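Local coordinates for protein NADH dehydrogenase, putative (Plasmodium falciparum, PDB 5JWC) that probably oxidises NADH with bound FAD and passes the electrons to ubiquinone, and is bound here by the antimalarial quinolone RYL-552, at residues Gly75-Ser78 against Val79-Thr83; Leu386-Lys390 against Trp391-Lys395; Lys489-Tyr492 against Ile493-Leu497. All coordinates share one frame; numbering follows the deposited sequence.

Contact 1: Gly75-Ser78 against Val79-Thr83; sequences GTLS and VNVCT. With 4W0 (5-fluoro-3-methyl-2-{4-[4-(trifluoromethoxy)benzyl]phenyl}quinolin-4(1H)-one), chain K; 4W0 (5-fluoro-3-methyl-2-{4-[4-(trifluoromethoxy)benzyl]phenyl}quinolin-4(1H)-one), chain L.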
loop_
_atom_site.group_PDB
_atom_site.type_symbol
_atom_site.label_atom_id
_atom_site.label_comp_id
_atom_site.label_asym_id
_atom_site.label_seq_id
_atom_site.Cartn_x
_atom_site.Cartn_y
_atom_site.Cartn_z
ATOM N N GLY A 75 -10.294 -0.649 -5.827
ATOM C CA GLY A 75 -10.243 -0.398 -4.400
ATOM C C GLY A 75 -11.426 -0.960 -3.628
ATOM O O GLY A 75 -11.637 -0.603 -2.476
ATOM N N THR A 76 -12.203 -1.846 -4.246
ATOM C CA THR A 76 -13.318 -2.482 -3.540
ATOM C C THR A 76 -12.834 -3.338 -2.351
ATOM O O THR A 76 -13.491 -3.410 -1.312
ATOM C CB THR A 76 -14.167 -3.360 -4.504
ATOM O OG1 THR A 76 -14.881 -2.521 -5.419
ATOM C CG2 THR A 76 -15.173 -4.206 -3.738
ATOM N N LEU A 77 -11.694 -4.002 -2.516
ATOM C CA LEU A 77 -11.084 -4.761 -1.429
ATOM C C LEU A 77 -9.626 -4.331 -1.301
ATOM O O LEU A 77 -9.071 -3.786 -2.244
ATOM C CB LEU A 77 -11.172 -6.261 -1.696
ATOM C CG LEU A 77 -12.572 -6.850 -1.808
ATOM C CD1 LEU A 77 -12.464 -8.316 -2.234
ATOM C CD2 LEU A 77 -13.294 -6.730 -0.484
ATOM N N SER A 78 -9.004 -4.593 -0.156
ATOM C CA SER A 78 -7.618 -4.188 0.072
ATOM C C SER A 78 -6.631 -5.359 -0.028
ATOM O O SER A 78 -7.015 -6.531 -0.145
ATOM C CB SER A 78 -7.478 -3.530 1.446
ATOM O OG SER A 78 -7.804 -4.456 2.473
ATOM N N VAL A 79 -5.345 -5.028 0.022
ATOM C CA VAL A 79 -4.312 -6.027 -0.108
ATOM C C VAL A 79 -4.374 -7.071 1.008
ATOM O O VAL A 79 -4.027 -8.226 0.782
ATOM C CB VAL A 79 -2.924 -5.359 -0.162
ATOM C CG1 VAL A 79 -1.796 -6.392 -0.077
ATOM C CG2 VAL A 79 -2.802 -4.594 -1.459
ATOM N N ASN A 80 -4.817 -6.688 2.203
ATOM C CA ASN A 80 -4.897 -7.675 3.295
ATOM C C ASN A 80 -5.898 -8.807 3.031
ATOM O O ASN A 80 -5.774 -9.902 3.605
ATOM C CB ASN A 80 -5.229 -6.981 4.626
ATOM C CG ASN A 80 -4.078 -6.102 5.122
ATOM O OD1 ASN A 80 -4.220 -4.890 5.265
ATOM N ND2 ASN A 80 -2.920 -6.718 5.348
ATOM N N VAL A 81 -6.899 -8.547 2.189
ATOM C CA VAL A 81 -7.858 -9.585 1.807
ATOM C C VAL A 81 -7.233 -10.534 0.805
ATOM O O VAL A 81 -7.544 -11.723 0.800
ATOM C CB VAL A 81 -9.164 -9.006 1.173
ATOM C CG1 VAL A 81 -10.170 -10.131 0.862
ATOM C CG2 VAL A 81 -9.800 -8.000 2.088
ATOM N N CYS A 82 -6.319 -10.016 -0.010
ATOM C CA CYS A 82 -5.839 -10.734 -1.190
ATOM C C CYS A 82 -4.487 -11.437 -1.042
ATOM O O CYS A 82 -3.972 -11.992 -2.021
ATOM C CB CYS A 82 -5.720 -9.764 -2.369
ATOM S SG CYS A 82 -7.206 -8.936 -2.834
ATOM N N THR A 83 -3.887 -11.384 0.144
ATOM C CA THR A 83 -2.568 -11.998 0.337
ATOM C C THR A 83 -2.493 -12.818 1.614
ATOM O O THR A 83 -3.296 -12.642 2.541
ATOM C CB THR A 83 -1.435 -10.945 0.407
ATOM O OG1 THR A 83 -1.806 -9.936 1.341
ATOM C CG2 THR A 83 -1.179 -10.274 -0.942
HETATM C C1 4W0 K . 2.017 -0.238 7.203
HETATM C C2 4W0 K . 2.202 -0.631 5.869
HETATM C C3 4W0 K . 1.336 -1.591 5.315
HETATM C C4 4W0 K . 0.281 -2.174 6.054
HETATM C C5 4W0 K . 0.110 -1.771 7.380
HETATM C C6 4W0 K . 0.961 -0.818 7.954
HETATM O O1 4W0 K . 5.525 -6.163 -5.229
HETATM C C7 4W0 K . -0.632 -3.211 5.439
HETATM C C8 4W0 K . -0.425 -3.591 4.052
HETATM C C9 4W0 K . 0.704 -2.969 3.320
HETATM C C10 4W0 K . 1.012 -3.184 1.881
HETATM C C11 4W0 K . -0.021 -2.823 1.018
HETATM C C12 4W0 K . 0.149 -2.952 -0.339
HETATM C C13 4W0 K . 1.368 -3.392 -0.794
HETATM C C14 4W0 K . 2.423 -3.713 0.053
HETATM C C15 4W0 K . 2.239 -3.597 1.415
HETATM O O2 4W0 K . -1.541 -3.731 6.070
HETATM N N 4W0 K . 1.543 -1.981 3.916
HETATM C C16 4W0 K . 1.470 -3.455 -2.281
HETATM C C17 4W0 K . 2.551 -4.198 -3.002
HETATM C C18 4W0 K . 2.718 -5.566 -2.851
HETATM C C19 4W0 K . 3.700 -6.216 -3.588
HETATM C C20 4W0 K . 4.506 -5.510 -4.475
HETATM C C21 4W0 K . 4.308 -4.137 -4.629
HETATM C C22 4W0 K . 3.330 -3.481 -3.899
HETATM C C23 4W0 K . -1.354 -4.612 3.424
HETATM F F1 4W0 K . -0.865 -2.306 8.094
HETATM C C24 4W0 K . 6.646 -6.801 -4.610
HETATM F F2 4W0 K . 6.798 -6.259 -3.390
HETATM F F3 4W0 K . 7.776 -6.593 -5.319
HETATM F F4 4W0 K . 6.497 -8.151 -4.592
HETATM C C1 4W0 L . -6.665 -1.039 -3.264
HETATM C C2 4W0 L . -5.507 -0.270 -3.098
HETATM C C3 4W0 L . -5.365 0.491 -1.918
HETATM C C4 4W0 L . -6.341 0.486 -0.899
HETATM C C5 4W0 L . -7.488 -0.288 -1.081
HETATM C C6 4W0 L . -7.649 -1.052 -2.242
HETATM O O1 4W0 L . 3.651 8.677 -2.600
HETATM C C7 4W0 L . -6.160 1.299 0.357
HETATM C C8 4W0 L . -4.955 2.090 0.518
HETATM C C9 4W0 L . -3.959 2.073 -0.580
HETATM C C10 4W0 L . -2.644 2.769 -0.530
HETATM C C11 4W0 L . -1.831 2.333 0.512
HETATM C C12 4W0 L . -0.577 2.864 0.678
HETATM C C13 4W0 L . -0.140 3.791 -0.232
HETATM C C14 4W0 L . -0.917 4.208 -1.307
HETATM C C15 4W0 L . -2.191 3.678 -1.459
HETATM O O2 4W0 L . -6.999 1.316 1.236
HETATM N N 4W0 L . -4.145 1.279 -1.754
HETATM C C16 4W0 L . 1.257 4.263 0.033
HETATM C C17 4W0 L . 1.833 5.449 -0.669
HETATM C C18 4W0 L . 1.274 6.710 -0.529
HETATM C C19 4W0 L . 1.879 7.787 -1.167
HETATM C C20 4W0 L . 3.027 7.594 -1.932
HETATM C C21 4W0 L . 3.577 6.322 -2.048
HETATM C C22 4W0 L . 2.982 5.247 -1.412
HETATM C C23 4W0 L . -4.783 2.894 1.791
HETATM F F1 4W0 L . -8.419 -0.302 -0.136
HETATM C C24 4W0 L . 2.983 9.321 -3.680
HETATM F F2 4W0 L . 2.286 8.408 -4.369
HETATM F F3 4W0 L . 3.854 9.967 -4.491
HETATM F F4 4W0 L . 2.160 10.261 -3.186
#
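Ser78 and Val81 are partners in a short turn that has a separate inhibitor molecule against each half. Val81 N donates to Ser78 O over 3.1 Å from above the carbonyl plane, 55° out of it. The same oxygen lies 3.6 Å from Cys82 SG. Leu77 CD1 approaches Val81 CG1 at 4.3 Å, a light apolar touch. One residue on, Val79 O receives two donors from opposite faces of its plane, Cys82 N at 3.0 Å and Thr83 OG1 at 2.9 Å, so the short, weakly bonded helix 79-82 is tied to the strand that follows it. This link sits in the flavoprotein oxidoreductase part of the chain, directly after helix 69-74, which Gly75 leaves with a positive phi. The chain L quinolone has its C6 against the backbone, 3.1 Å from Leu77 O, with Gly75 CA beside it. Val79 meets the chain K molecule instead: with CG1 anti to the backbone N (chi1 171°), both methyls face the ligand, and CG2 comes 3.6 Å from C12 of its phenyl ring. The Asn80 amide group sits by the quinolone methyl, CG 3.5 Å from C23. On helix 499-515, Asp508 accepts from Ser78 N, while Ile520 of the second subunit packs on Val79.

Contact 2: Leu386-Lys390 against Trp391-Lys395; sequences LSISK and WDYEK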
loop_
_atom_site.group_PDB
_atom_site.type_symbol
_atom_site.label_atom_id
_atom_site.label_comp_id
_atom_site.label_asym_id
_atom_site.label_seq_id
_atom_site.Cartn_x
_atom_site.Cartn_y
_atom_site.Cartn_z
ATOM N N LEU A 386 -11.176 -42.260 -18.144
ATOM C CA LEU A 386 -12.403 -43.061 -18.090
ATOM C C LEU A 386 -13.454 -42.459 -17.195
ATOM O O LEU A 386 -14.570 -42.987 -17.095
ATOM C CB LEU A 386 -12.111 -44.489 -17.593
ATOM C CG LEU A 386 -11.398 -45.412 -18.567
ATOM C CD1 LEU A 386 -11.098 -46.754 -17.900
ATOM C CD2 LEU A 386 -12.267 -45.616 -19.787
ATOM N N SER A 387 -13.088 -41.388 -16.500
ATOM C CA SER A 387 -14.015 -40.718 -15.606
ATOM C C SER A 387 -15.256 -40.257 -16.364
ATOM O O SER A 387 -15.166 -39.818 -17.519
ATOM C CB SER A 387 -13.338 -39.517 -14.936
ATOM O OG SER A 387 -14.258 -38.790 -14.143
ATOM N N ILE A 388 -16.412 -40.347 -15.717
ATOM C CA ILE A 388 -17.637 -39.857 -16.340
ATOM C C ILE A 388 -17.573 -38.336 -16.539
ATOM O O ILE A 388 -18.315 -37.786 -17.340
ATOM C CB ILE A 388 -18.885 -40.219 -15.509
ATOM C CG1 ILE A 388 -18.758 -39.685 -14.083
ATOM C CG2 ILE A 388 -19.092 -41.730 -15.470
ATOM C CD1 ILE A 388 -20.055 -39.803 -13.285
ATOM N N SER A 389 -16.668 -37.668 -15.819
ATOM C CA SER A 389 -16.425 -36.246 -16.030
ATOM C C SER A 389 -15.515 -36.002 -17.239
ATOM O O SER A 389 -15.352 -34.868 -17.666
ATOM C CB SER A 389 -15.802 -35.602 -14.772
ATOM O OG SER A 389 -14.489 -36.100 -14.517
ATOM N N LYS A 390 -14.906 -37.061 -17.777
ATOM C CA LYS A 390 -13.945 -36.917 -18.875
ATOM C C LYS A 390 -14.412 -37.570 -20.177
ATOM O O LYS A 390 -13.936 -37.220 -21.258
ATOM C CB LYS A 390 -12.587 -37.528 -18.486
ATOM C CG LYS A 390 -11.830 -36.794 -17.362
ATOM C CD LYS A 390 -11.332 -35.445 -17.821
ATOM C CE LYS A 390 -10.646 -34.725 -16.654
ATOM N NZ LYS A 390 -10.407 -33.288 -16.976
ATOM N N TRP A 391 -15.296 -38.555 -20.057
ATOM C CA TRP A 391 -15.799 -39.301 -21.205
ATOM C C TRP A 391 -17.309 -39.408 -21.102
ATOM O O TRP A 391 -17.844 -39.852 -20.081
ATOM C CB TRP A 391 -15.170 -40.699 -21.273
ATOM C CG TRP A 391 -15.632 -41.549 -22.442
ATOM C CD1 TRP A 391 -16.445 -42.646 -22.390
ATOM C CD2 TRP A 391 -15.303 -41.371 -23.824
ATOM N NE1 TRP A 391 -16.627 -43.167 -23.646
ATOM C CE2 TRP A 391 -15.937 -42.390 -24.546
ATOM C CE3 TRP A 391 -14.511 -40.445 -24.516
ATOM C CZ2 TRP A 391 -15.824 -42.514 -25.927
ATOM C CZ3 TRP A 391 -14.402 -40.562 -25.885
ATOM C CH2 TRP A 391 -15.055 -41.599 -26.578
ATOM N N ASP A 392 -17.997 -38.989 -22.155
ATOM C CA ASP A 392 -19.454 -39.084 -22.181
ATOM C C ASP A 392 -19.863 -40.479 -22.658
ATOM O O ASP A 392 -19.911 -40.732 -23.863
ATOM C CB ASP A 392 -20.041 -38.016 -23.100
ATOM C CG ASP A 392 -21.533 -37.812 -22.891
ATOM O OD1 ASP A 392 -22.199 -38.689 -22.295
ATOM O OD2 ASP A 392 -22.040 -36.752 -23.321
ATOM N N TYR A 393 -20.167 -41.367 -21.718
ATOM C CA TYR A 393 -20.547 -42.741 -22.058
ATOM C C TYR A 393 -21.881 -42.829 -22.809
ATOM O O TYR A 393 -22.035 -43.672 -23.689
ATOM C CB TYR A 393 -20.607 -43.605 -20.800
ATOM C CG TYR A 393 -19.247 -43.943 -20.231
ATOM C CD1 TYR A 393 -18.603 -45.125 -20.578
ATOM C CD2 TYR A 393 -18.598 -43.067 -19.366
ATOM C CE1 TYR A 393 -17.362 -45.442 -20.062
ATOM C CE2 TYR A 393 -17.350 -43.367 -18.844
ATOM C CZ TYR A 393 -16.738 -44.560 -19.194
ATOM O OH TYR A 393 -15.503 -44.874 -18.693
ATOM N N GLU A 394 -22.836 -41.964 -22.473
ATOM C CA GLU A 394 -24.149 -42.007 -23.134
ATOM C C GLU A 394 -24.091 -41.540 -24.587
ATOM O O GLU A 394 -24.776 -42.093 -25.440
ATOM C CB GLU A 394 -25.196 -41.203 -22.356
ATOM C CG GLU A 394 -25.660 -41.854 -21.042
ATOM C CD GLU A 394 -24.562 -41.983 -19.992
ATOM O OE1 GLU A 394 -24.081 -40.936 -19.492
ATOM O OE2 GLU A 394 -24.184 -43.134 -19.662
ATOM N N LYS A 395 -23.268 -40.543 -24.888
ATOM C CA LYS A 395 -23.174 -40.069 -26.266
ATOM C C LYS A 395 -22.189 -40.878 -27.112
ATOM O O LYS A 395 -22.043 -40.628 -28.305
ATOM C CB LYS A 395 -22.800 -38.588 -26.292
ATOM C CG LYS A 395 -23.896 -37.710 -25.702
ATOM C CD LYS A 395 -23.677 -36.240 -26.002
ATOM C CE LYS A 395 -24.742 -35.388 -25.330
ATOM N NZ LYS A 395 -24.626 -33.967 -25.753
#
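Tyr393 reaches back past Ile388 to Leu386, closing a turn of the chain with its hydroxyl. From CB, with CG beside the backbone N (chi1 -73°), the ring swings toward the earlier residues. CD2 and CE2 run past Ile388 CG2, which lies 4.1 Å from each, the two side chains roughly perpendicular. CD1, on the other flank, lies in the plane of the Trp391 indole at its edge, and Trp391 CD1 stands 3.5 Å above the tyrosine ring plane, over the ring centre. CE2 is next to Leu386 O at 3.3 Å. At the tip, OH donates to Leu386 O over a short 2.6 Å, in the carbonyl plane and on a lone pair, and also touches Leu386 CD2 at 3.5 Å. The turn belongs to the helical insertion domain of this enzyme, between helices 376-380 and 403-416. Its core is a type I turn, Lys390 N to Ser387 O, to which Trp391 N adds a second bond of 2.8 Å on the same oxygen, arriving nearly along the C=O axis. The hydroxyls of Ser387 and Ser389 pair across the turn, OG to OG 2.7 Å. Outside, Gln376 NE2 gives Leu386 O a second donor, Tyr409 OH bonds Trp391 NE1, and Lys390 NZ forms a salt bridge with Glu455.

Contact 3: Lys489-Tyr492 against Ile493-Leu497; sequences KVVY and IQLLL. With TRT (fragment of triton X-100), chain J; TRT (fragment of triton X-100), chain H.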
loop_
_atom_site.group_PDB
_atom_site.type_symbol
_atom_site.label_atom_id
_atom_site.label_comp_id
_atom_site.label_asym_id
_atom_site.label_seq_id
_atom_site.Cartn_x
_atom_site.Cartn_y
_atom_site.Cartn_z
ATOM N N LYS A 489 -20.461 -13.147 -1.812
ATOM C CA LYS A 489 -19.768 -12.979 -0.521
ATOM C C LYS A 489 -19.722 -14.275 0.298
ATOM O O LYS A 489 -18.687 -14.637 0.869
ATOM C CB LYS A 489 -20.449 -11.876 0.283
ATOM C CG LYS A 489 -20.425 -10.541 -0.446
ATOM C CD LYS A 489 -20.927 -9.406 0.414
ATOM C CE LYS A 489 -20.883 -8.119 -0.405
ATOM N NZ LYS A 489 -21.460 -6.974 0.323
ATOM N N VAL A 490 -20.848 -14.975 0.347
ATOM C CA VAL A 490 -20.922 -16.255 1.042
ATOM C C VAL A 490 -19.930 -17.244 0.449
ATOM O O VAL A 490 -19.258 -17.982 1.185
ATOM C CB VAL A 490 -22.347 -16.860 0.986
ATOM C CG1 VAL A 490 -22.332 -18.306 1.441
ATOM C CG2 VAL A 490 -23.290 -16.047 1.857
ATOM N N VAL A 491 -19.828 -17.265 -0.880
ATOM C CA VAL A 491 -18.892 -18.188 -1.499
ATOM C C VAL A 491 -17.474 -17.766 -1.164
ATOM O O VAL A 491 -16.708 -18.537 -0.613
ATOM C CB VAL A 491 -19.055 -18.264 -3.027
ATOM C CG1 VAL A 491 -17.870 -19.008 -3.635
ATOM C CG2 VAL A 491 -20.371 -18.940 -3.384
ATOM N N TYR A 492 -17.121 -16.531 -1.485
ATOM C CA TYR A 492 -15.724 -16.140 -1.312
ATOM C C TYR A 492 -15.236 -16.138 0.129
ATOM O O TYR A 492 -14.070 -16.460 0.362
ATOM C CB TYR A 492 -15.462 -14.777 -1.964
ATOM C CG TYR A 492 -15.052 -15.009 -3.390
ATOM C CD1 TYR A 492 -13.880 -15.682 -3.669
ATOM C CD2 TYR A 492 -15.861 -14.634 -4.448
ATOM C CE1 TYR A 492 -13.493 -15.945 -4.966
ATOM C CE2 TYR A 492 -15.482 -14.888 -5.764
ATOM C CZ TYR A 492 -14.298 -15.550 -6.012
ATOM O OH TYR A 492 -13.908 -15.818 -7.311
ATOM N N ILE A 493 -16.082 -15.813 1.105
ATOM C CA ILE A 493 -15.540 -15.800 2.475
ATOM C C ILE A 493 -15.127 -17.222 2.913
ATOM O O ILE A 493 -14.194 -17.391 3.715
ATOM C CB ILE A 493 -16.513 -15.137 3.497
ATOM C CG1 ILE A 493 -15.726 -14.785 4.774
ATOM C CG2 ILE A 493 -17.715 -16.010 3.802
ATOM C CD1 ILE A 493 -16.413 -13.822 5.697
ATOM N N GLN A 494 -15.757 -18.242 2.330
ATOM C CA GLN A 494 -15.373 -19.620 2.643
ATOM C C GLN A 494 -14.148 -20.089 1.850
ATOM O O GLN A 494 -13.490 -21.048 2.249
ATOM C CB GLN A 494 -16.530 -20.573 2.392
ATOM C CG GLN A 494 -17.749 -20.281 3.238
ATOM C CD GLN A 494 -18.924 -21.137 2.812
ATOM O OE1 GLN A 494 -19.831 -20.667 2.125
ATOM N NE2 GLN A 494 -18.908 -22.399 3.210
ATOM N N LEU A 495 -13.857 -19.439 0.725
ATOM C CA LEU A 495 -12.676 -19.813 -0.054
ATOM C C LEU A 495 -11.383 -19.170 0.477
ATOM O O LEU A 495 -10.287 -19.701 0.261
ATOM C CB LEU A 495 -12.880 -19.471 -1.535
ATOM C CG LEU A 495 -14.077 -20.204 -2.174
ATOM C CD1 LEU A 495 -14.238 -19.825 -3.643
ATOM C CD2 LEU A 495 -13.929 -21.731 -2.022
ATOM N N LEU A 496 -11.501 -18.053 1.193
ATOM C CA LEU A 496 -10.321 -17.414 1.769
ATOM C C LEU A 496 -9.595 -18.390 2.729
ATOM O O LEU A 496 -10.230 -19.217 3.360
ATOM C CB LEU A 496 -10.726 -16.116 2.474
ATOM C CG LEU A 496 -11.138 -14.983 1.537
ATOM C CD1 LEU A 496 -11.725 -13.817 2.337
ATOM C CD2 LEU A 496 -9.941 -14.516 0.663
ATOM N N LEU A 497 -8.270 -18.300 2.812
ATOM C CA LEU A 497 -7.479 -19.356 3.471
ATOM C C LEU A 497 -7.066 -19.061 4.916
ATOM O O LEU A 497 -6.297 -19.827 5.508
ATOM C CB LEU A 497 -6.236 -19.647 2.637
ATOM C CG LEU A 497 -6.630 -20.162 1.243
ATOM C CD1 LEU A 497 -5.407 -20.301 0.386
ATOM C CD2 LEU A 497 -7.344 -21.517 1.368
HETATM C C25 TRT J . -10.973 -23.475 -4.013
HETATM O O24 TRT J . -10.560 -22.180 -4.329
HETATM C C23 TRT J . -10.333 -22.060 -5.732
HETATM C C22 TRT J . -10.772 -20.704 -6.183
HETATM O O21 TRT J . -12.176 -20.750 -6.561
HETATM C C20 TRT J . -12.684 -19.449 -6.805
HETATM C C19 TRT J . -13.999 -19.530 -7.569
HETATM O O18 TRT J . -15.077 -20.133 -6.812
HETATM C C17 TRT J . -16.161 -20.510 -7.650
HETATM C C16 TRT J . -17.276 -21.171 -6.787
HETATM O O15 TRT J . -16.985 -22.572 -6.504
HETATM C C12 TRT J . -17.496 -22.825 -5.188
HETATM C C13 TRT J . -18.859 -22.515 -4.935
HETATM C C14 TRT J . -19.388 -22.705 -3.650
HETATM C C11 TRT J . -16.670 -23.300 -4.171
HETATM C C10 TRT J . -17.202 -23.498 -2.876
HETATM C C9 TRT J . -18.562 -23.203 -2.618
HETATM C C6 TRT J . -19.135 -23.410 -1.210
HETATM C C8 TRT J . -19.619 -24.870 -1.018
HETATM C C7 TRT J . -17.989 -23.166 -0.226
HETATM C C5 TRT J . -20.178 -22.244 -0.932
HETATM C C1 TRT J . -21.752 -22.436 -0.759
HETATM C C2 TRT J . -22.431 -23.208 -1.908
HETATM C C4 TRT J . -22.083 -23.015 0.625
HETATM C C3 TRT J . -22.372 -21.049 -0.782
HETATM C C25 TRT H . -7.900 -22.003 10.115
HETATM O O24 TRT H . -8.915 -22.186 9.153
HETATM C C23 TRT H . -8.904 -21.255 8.067
HETATM C C22 TRT H . -9.109 -22.020 6.781
HETATM O O21 TRT H . -10.500 -22.498 6.673
HETATM C C20 TRT H . -10.712 -23.324 5.541
HETATM C C19 TRT H . -12.078 -24.021 5.616
HETATM O O18 TRT H . -13.124 -23.026 5.754
HETATM C C17 TRT H . -14.423 -23.470 5.374
HETATM C C16 TRT H . -15.492 -22.749 6.263
HETATM O O15 TRT H . -15.133 -21.335 6.304
HETATM C C12 TRT H . -16.070 -20.449 6.945
HETATM C C13 TRT H . -17.102 -20.967 7.762
HETATM C C14 TRT H . -18.002 -20.094 8.372
HETATM C C11 TRT H . -15.955 -19.069 6.756
HETATM C C10 TRT H . -16.858 -18.188 7.375
HETATM C C9 TRT H . -17.879 -18.711 8.190
HETATM C C6 TRT H . -18.879 -17.763 8.847
HETATM C C8 TRT H . -18.772 -17.905 10.373
HETATM C C7 TRT H . -18.519 -16.323 8.470
HETATM C C5 TRT H . -20.369 -18.127 8.447
HETATM C C1 TRT H . -20.911 -18.141 6.947
HETATM C C2 TRT H . -21.567 -16.792 6.628
HETATM C C4 TRT H . -19.899 -18.451 5.837
HETATM C C3 TRT H . -21.970 -19.231 6.875
#
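Leu495 lies beside Val491 one helical turn on, CD1 of the leucine 3.7 Å from CG1 of the valine, the two side chains running alongside each other. Leu495 CD1 also passes the Tyr492 ring obliquely, 4.2 Å from its CD1. With CG beside the backbone N (chi1 -61°), the leucine carries both methyls to the chain J detergent: CD1 is 3.3 Å from ether oxygen O18, and CD2 lies by the detergent's aromatic ring, 3.8 Å from C10. Val490 CG1 meets the detergent's tert-butyl end, 3.5 Å from C3. Gln494 runs alongside Val490, and its CG touches the second detergent, chain H, at C4. Behind these side chains the backbone sets the spacing. Ile493 N bonds Lys489 O at 2.9 Å, a nearly straight helical bond of 161°, and Leu496 N bonds Tyr492 O at 3.1 Å. The last turn is looser, with weak i-to-i+3 bonds alongside the regular ones, and Leu496 is the first residue to drop helical geometry. Further out, Phe505 of helix 499-515 covers Tyr492, Ile493 and Leu496, and Tyr492 also touches FAD. This is the C-terminal end of helix 484-495, whose apolar flank binds detergent close to FAD, consistent with the C-terminal membrane-facing part of a type II NADH dehydrogenase.

Contacts 1 and 3 are buried neighbours, their centres about 13 Å apart, and touch directly where Leu496 CD2 packs 3.7 Å from Val81 O. Both lean on helix 499-515 through Phe505, and both meet Phe65. Contact 2 stands apart in the helical insertion domain, about 27 Å from contact 1 and 19 Å from contact 3 by nearest atoms, and is only partly buried. The chemistry follows the place: contact 1 is a backbone-bonded turn lined by inhibitor and reached by the second subunit, contact 3 a largely apolar helix end lined by detergent, with Tyr492 on FAD and Lys489 on another inhibitor molecule, whereas contact 2 relies on a tyrosine hydroxyl, paired serines and a Lys390-Glu455 salt bridge.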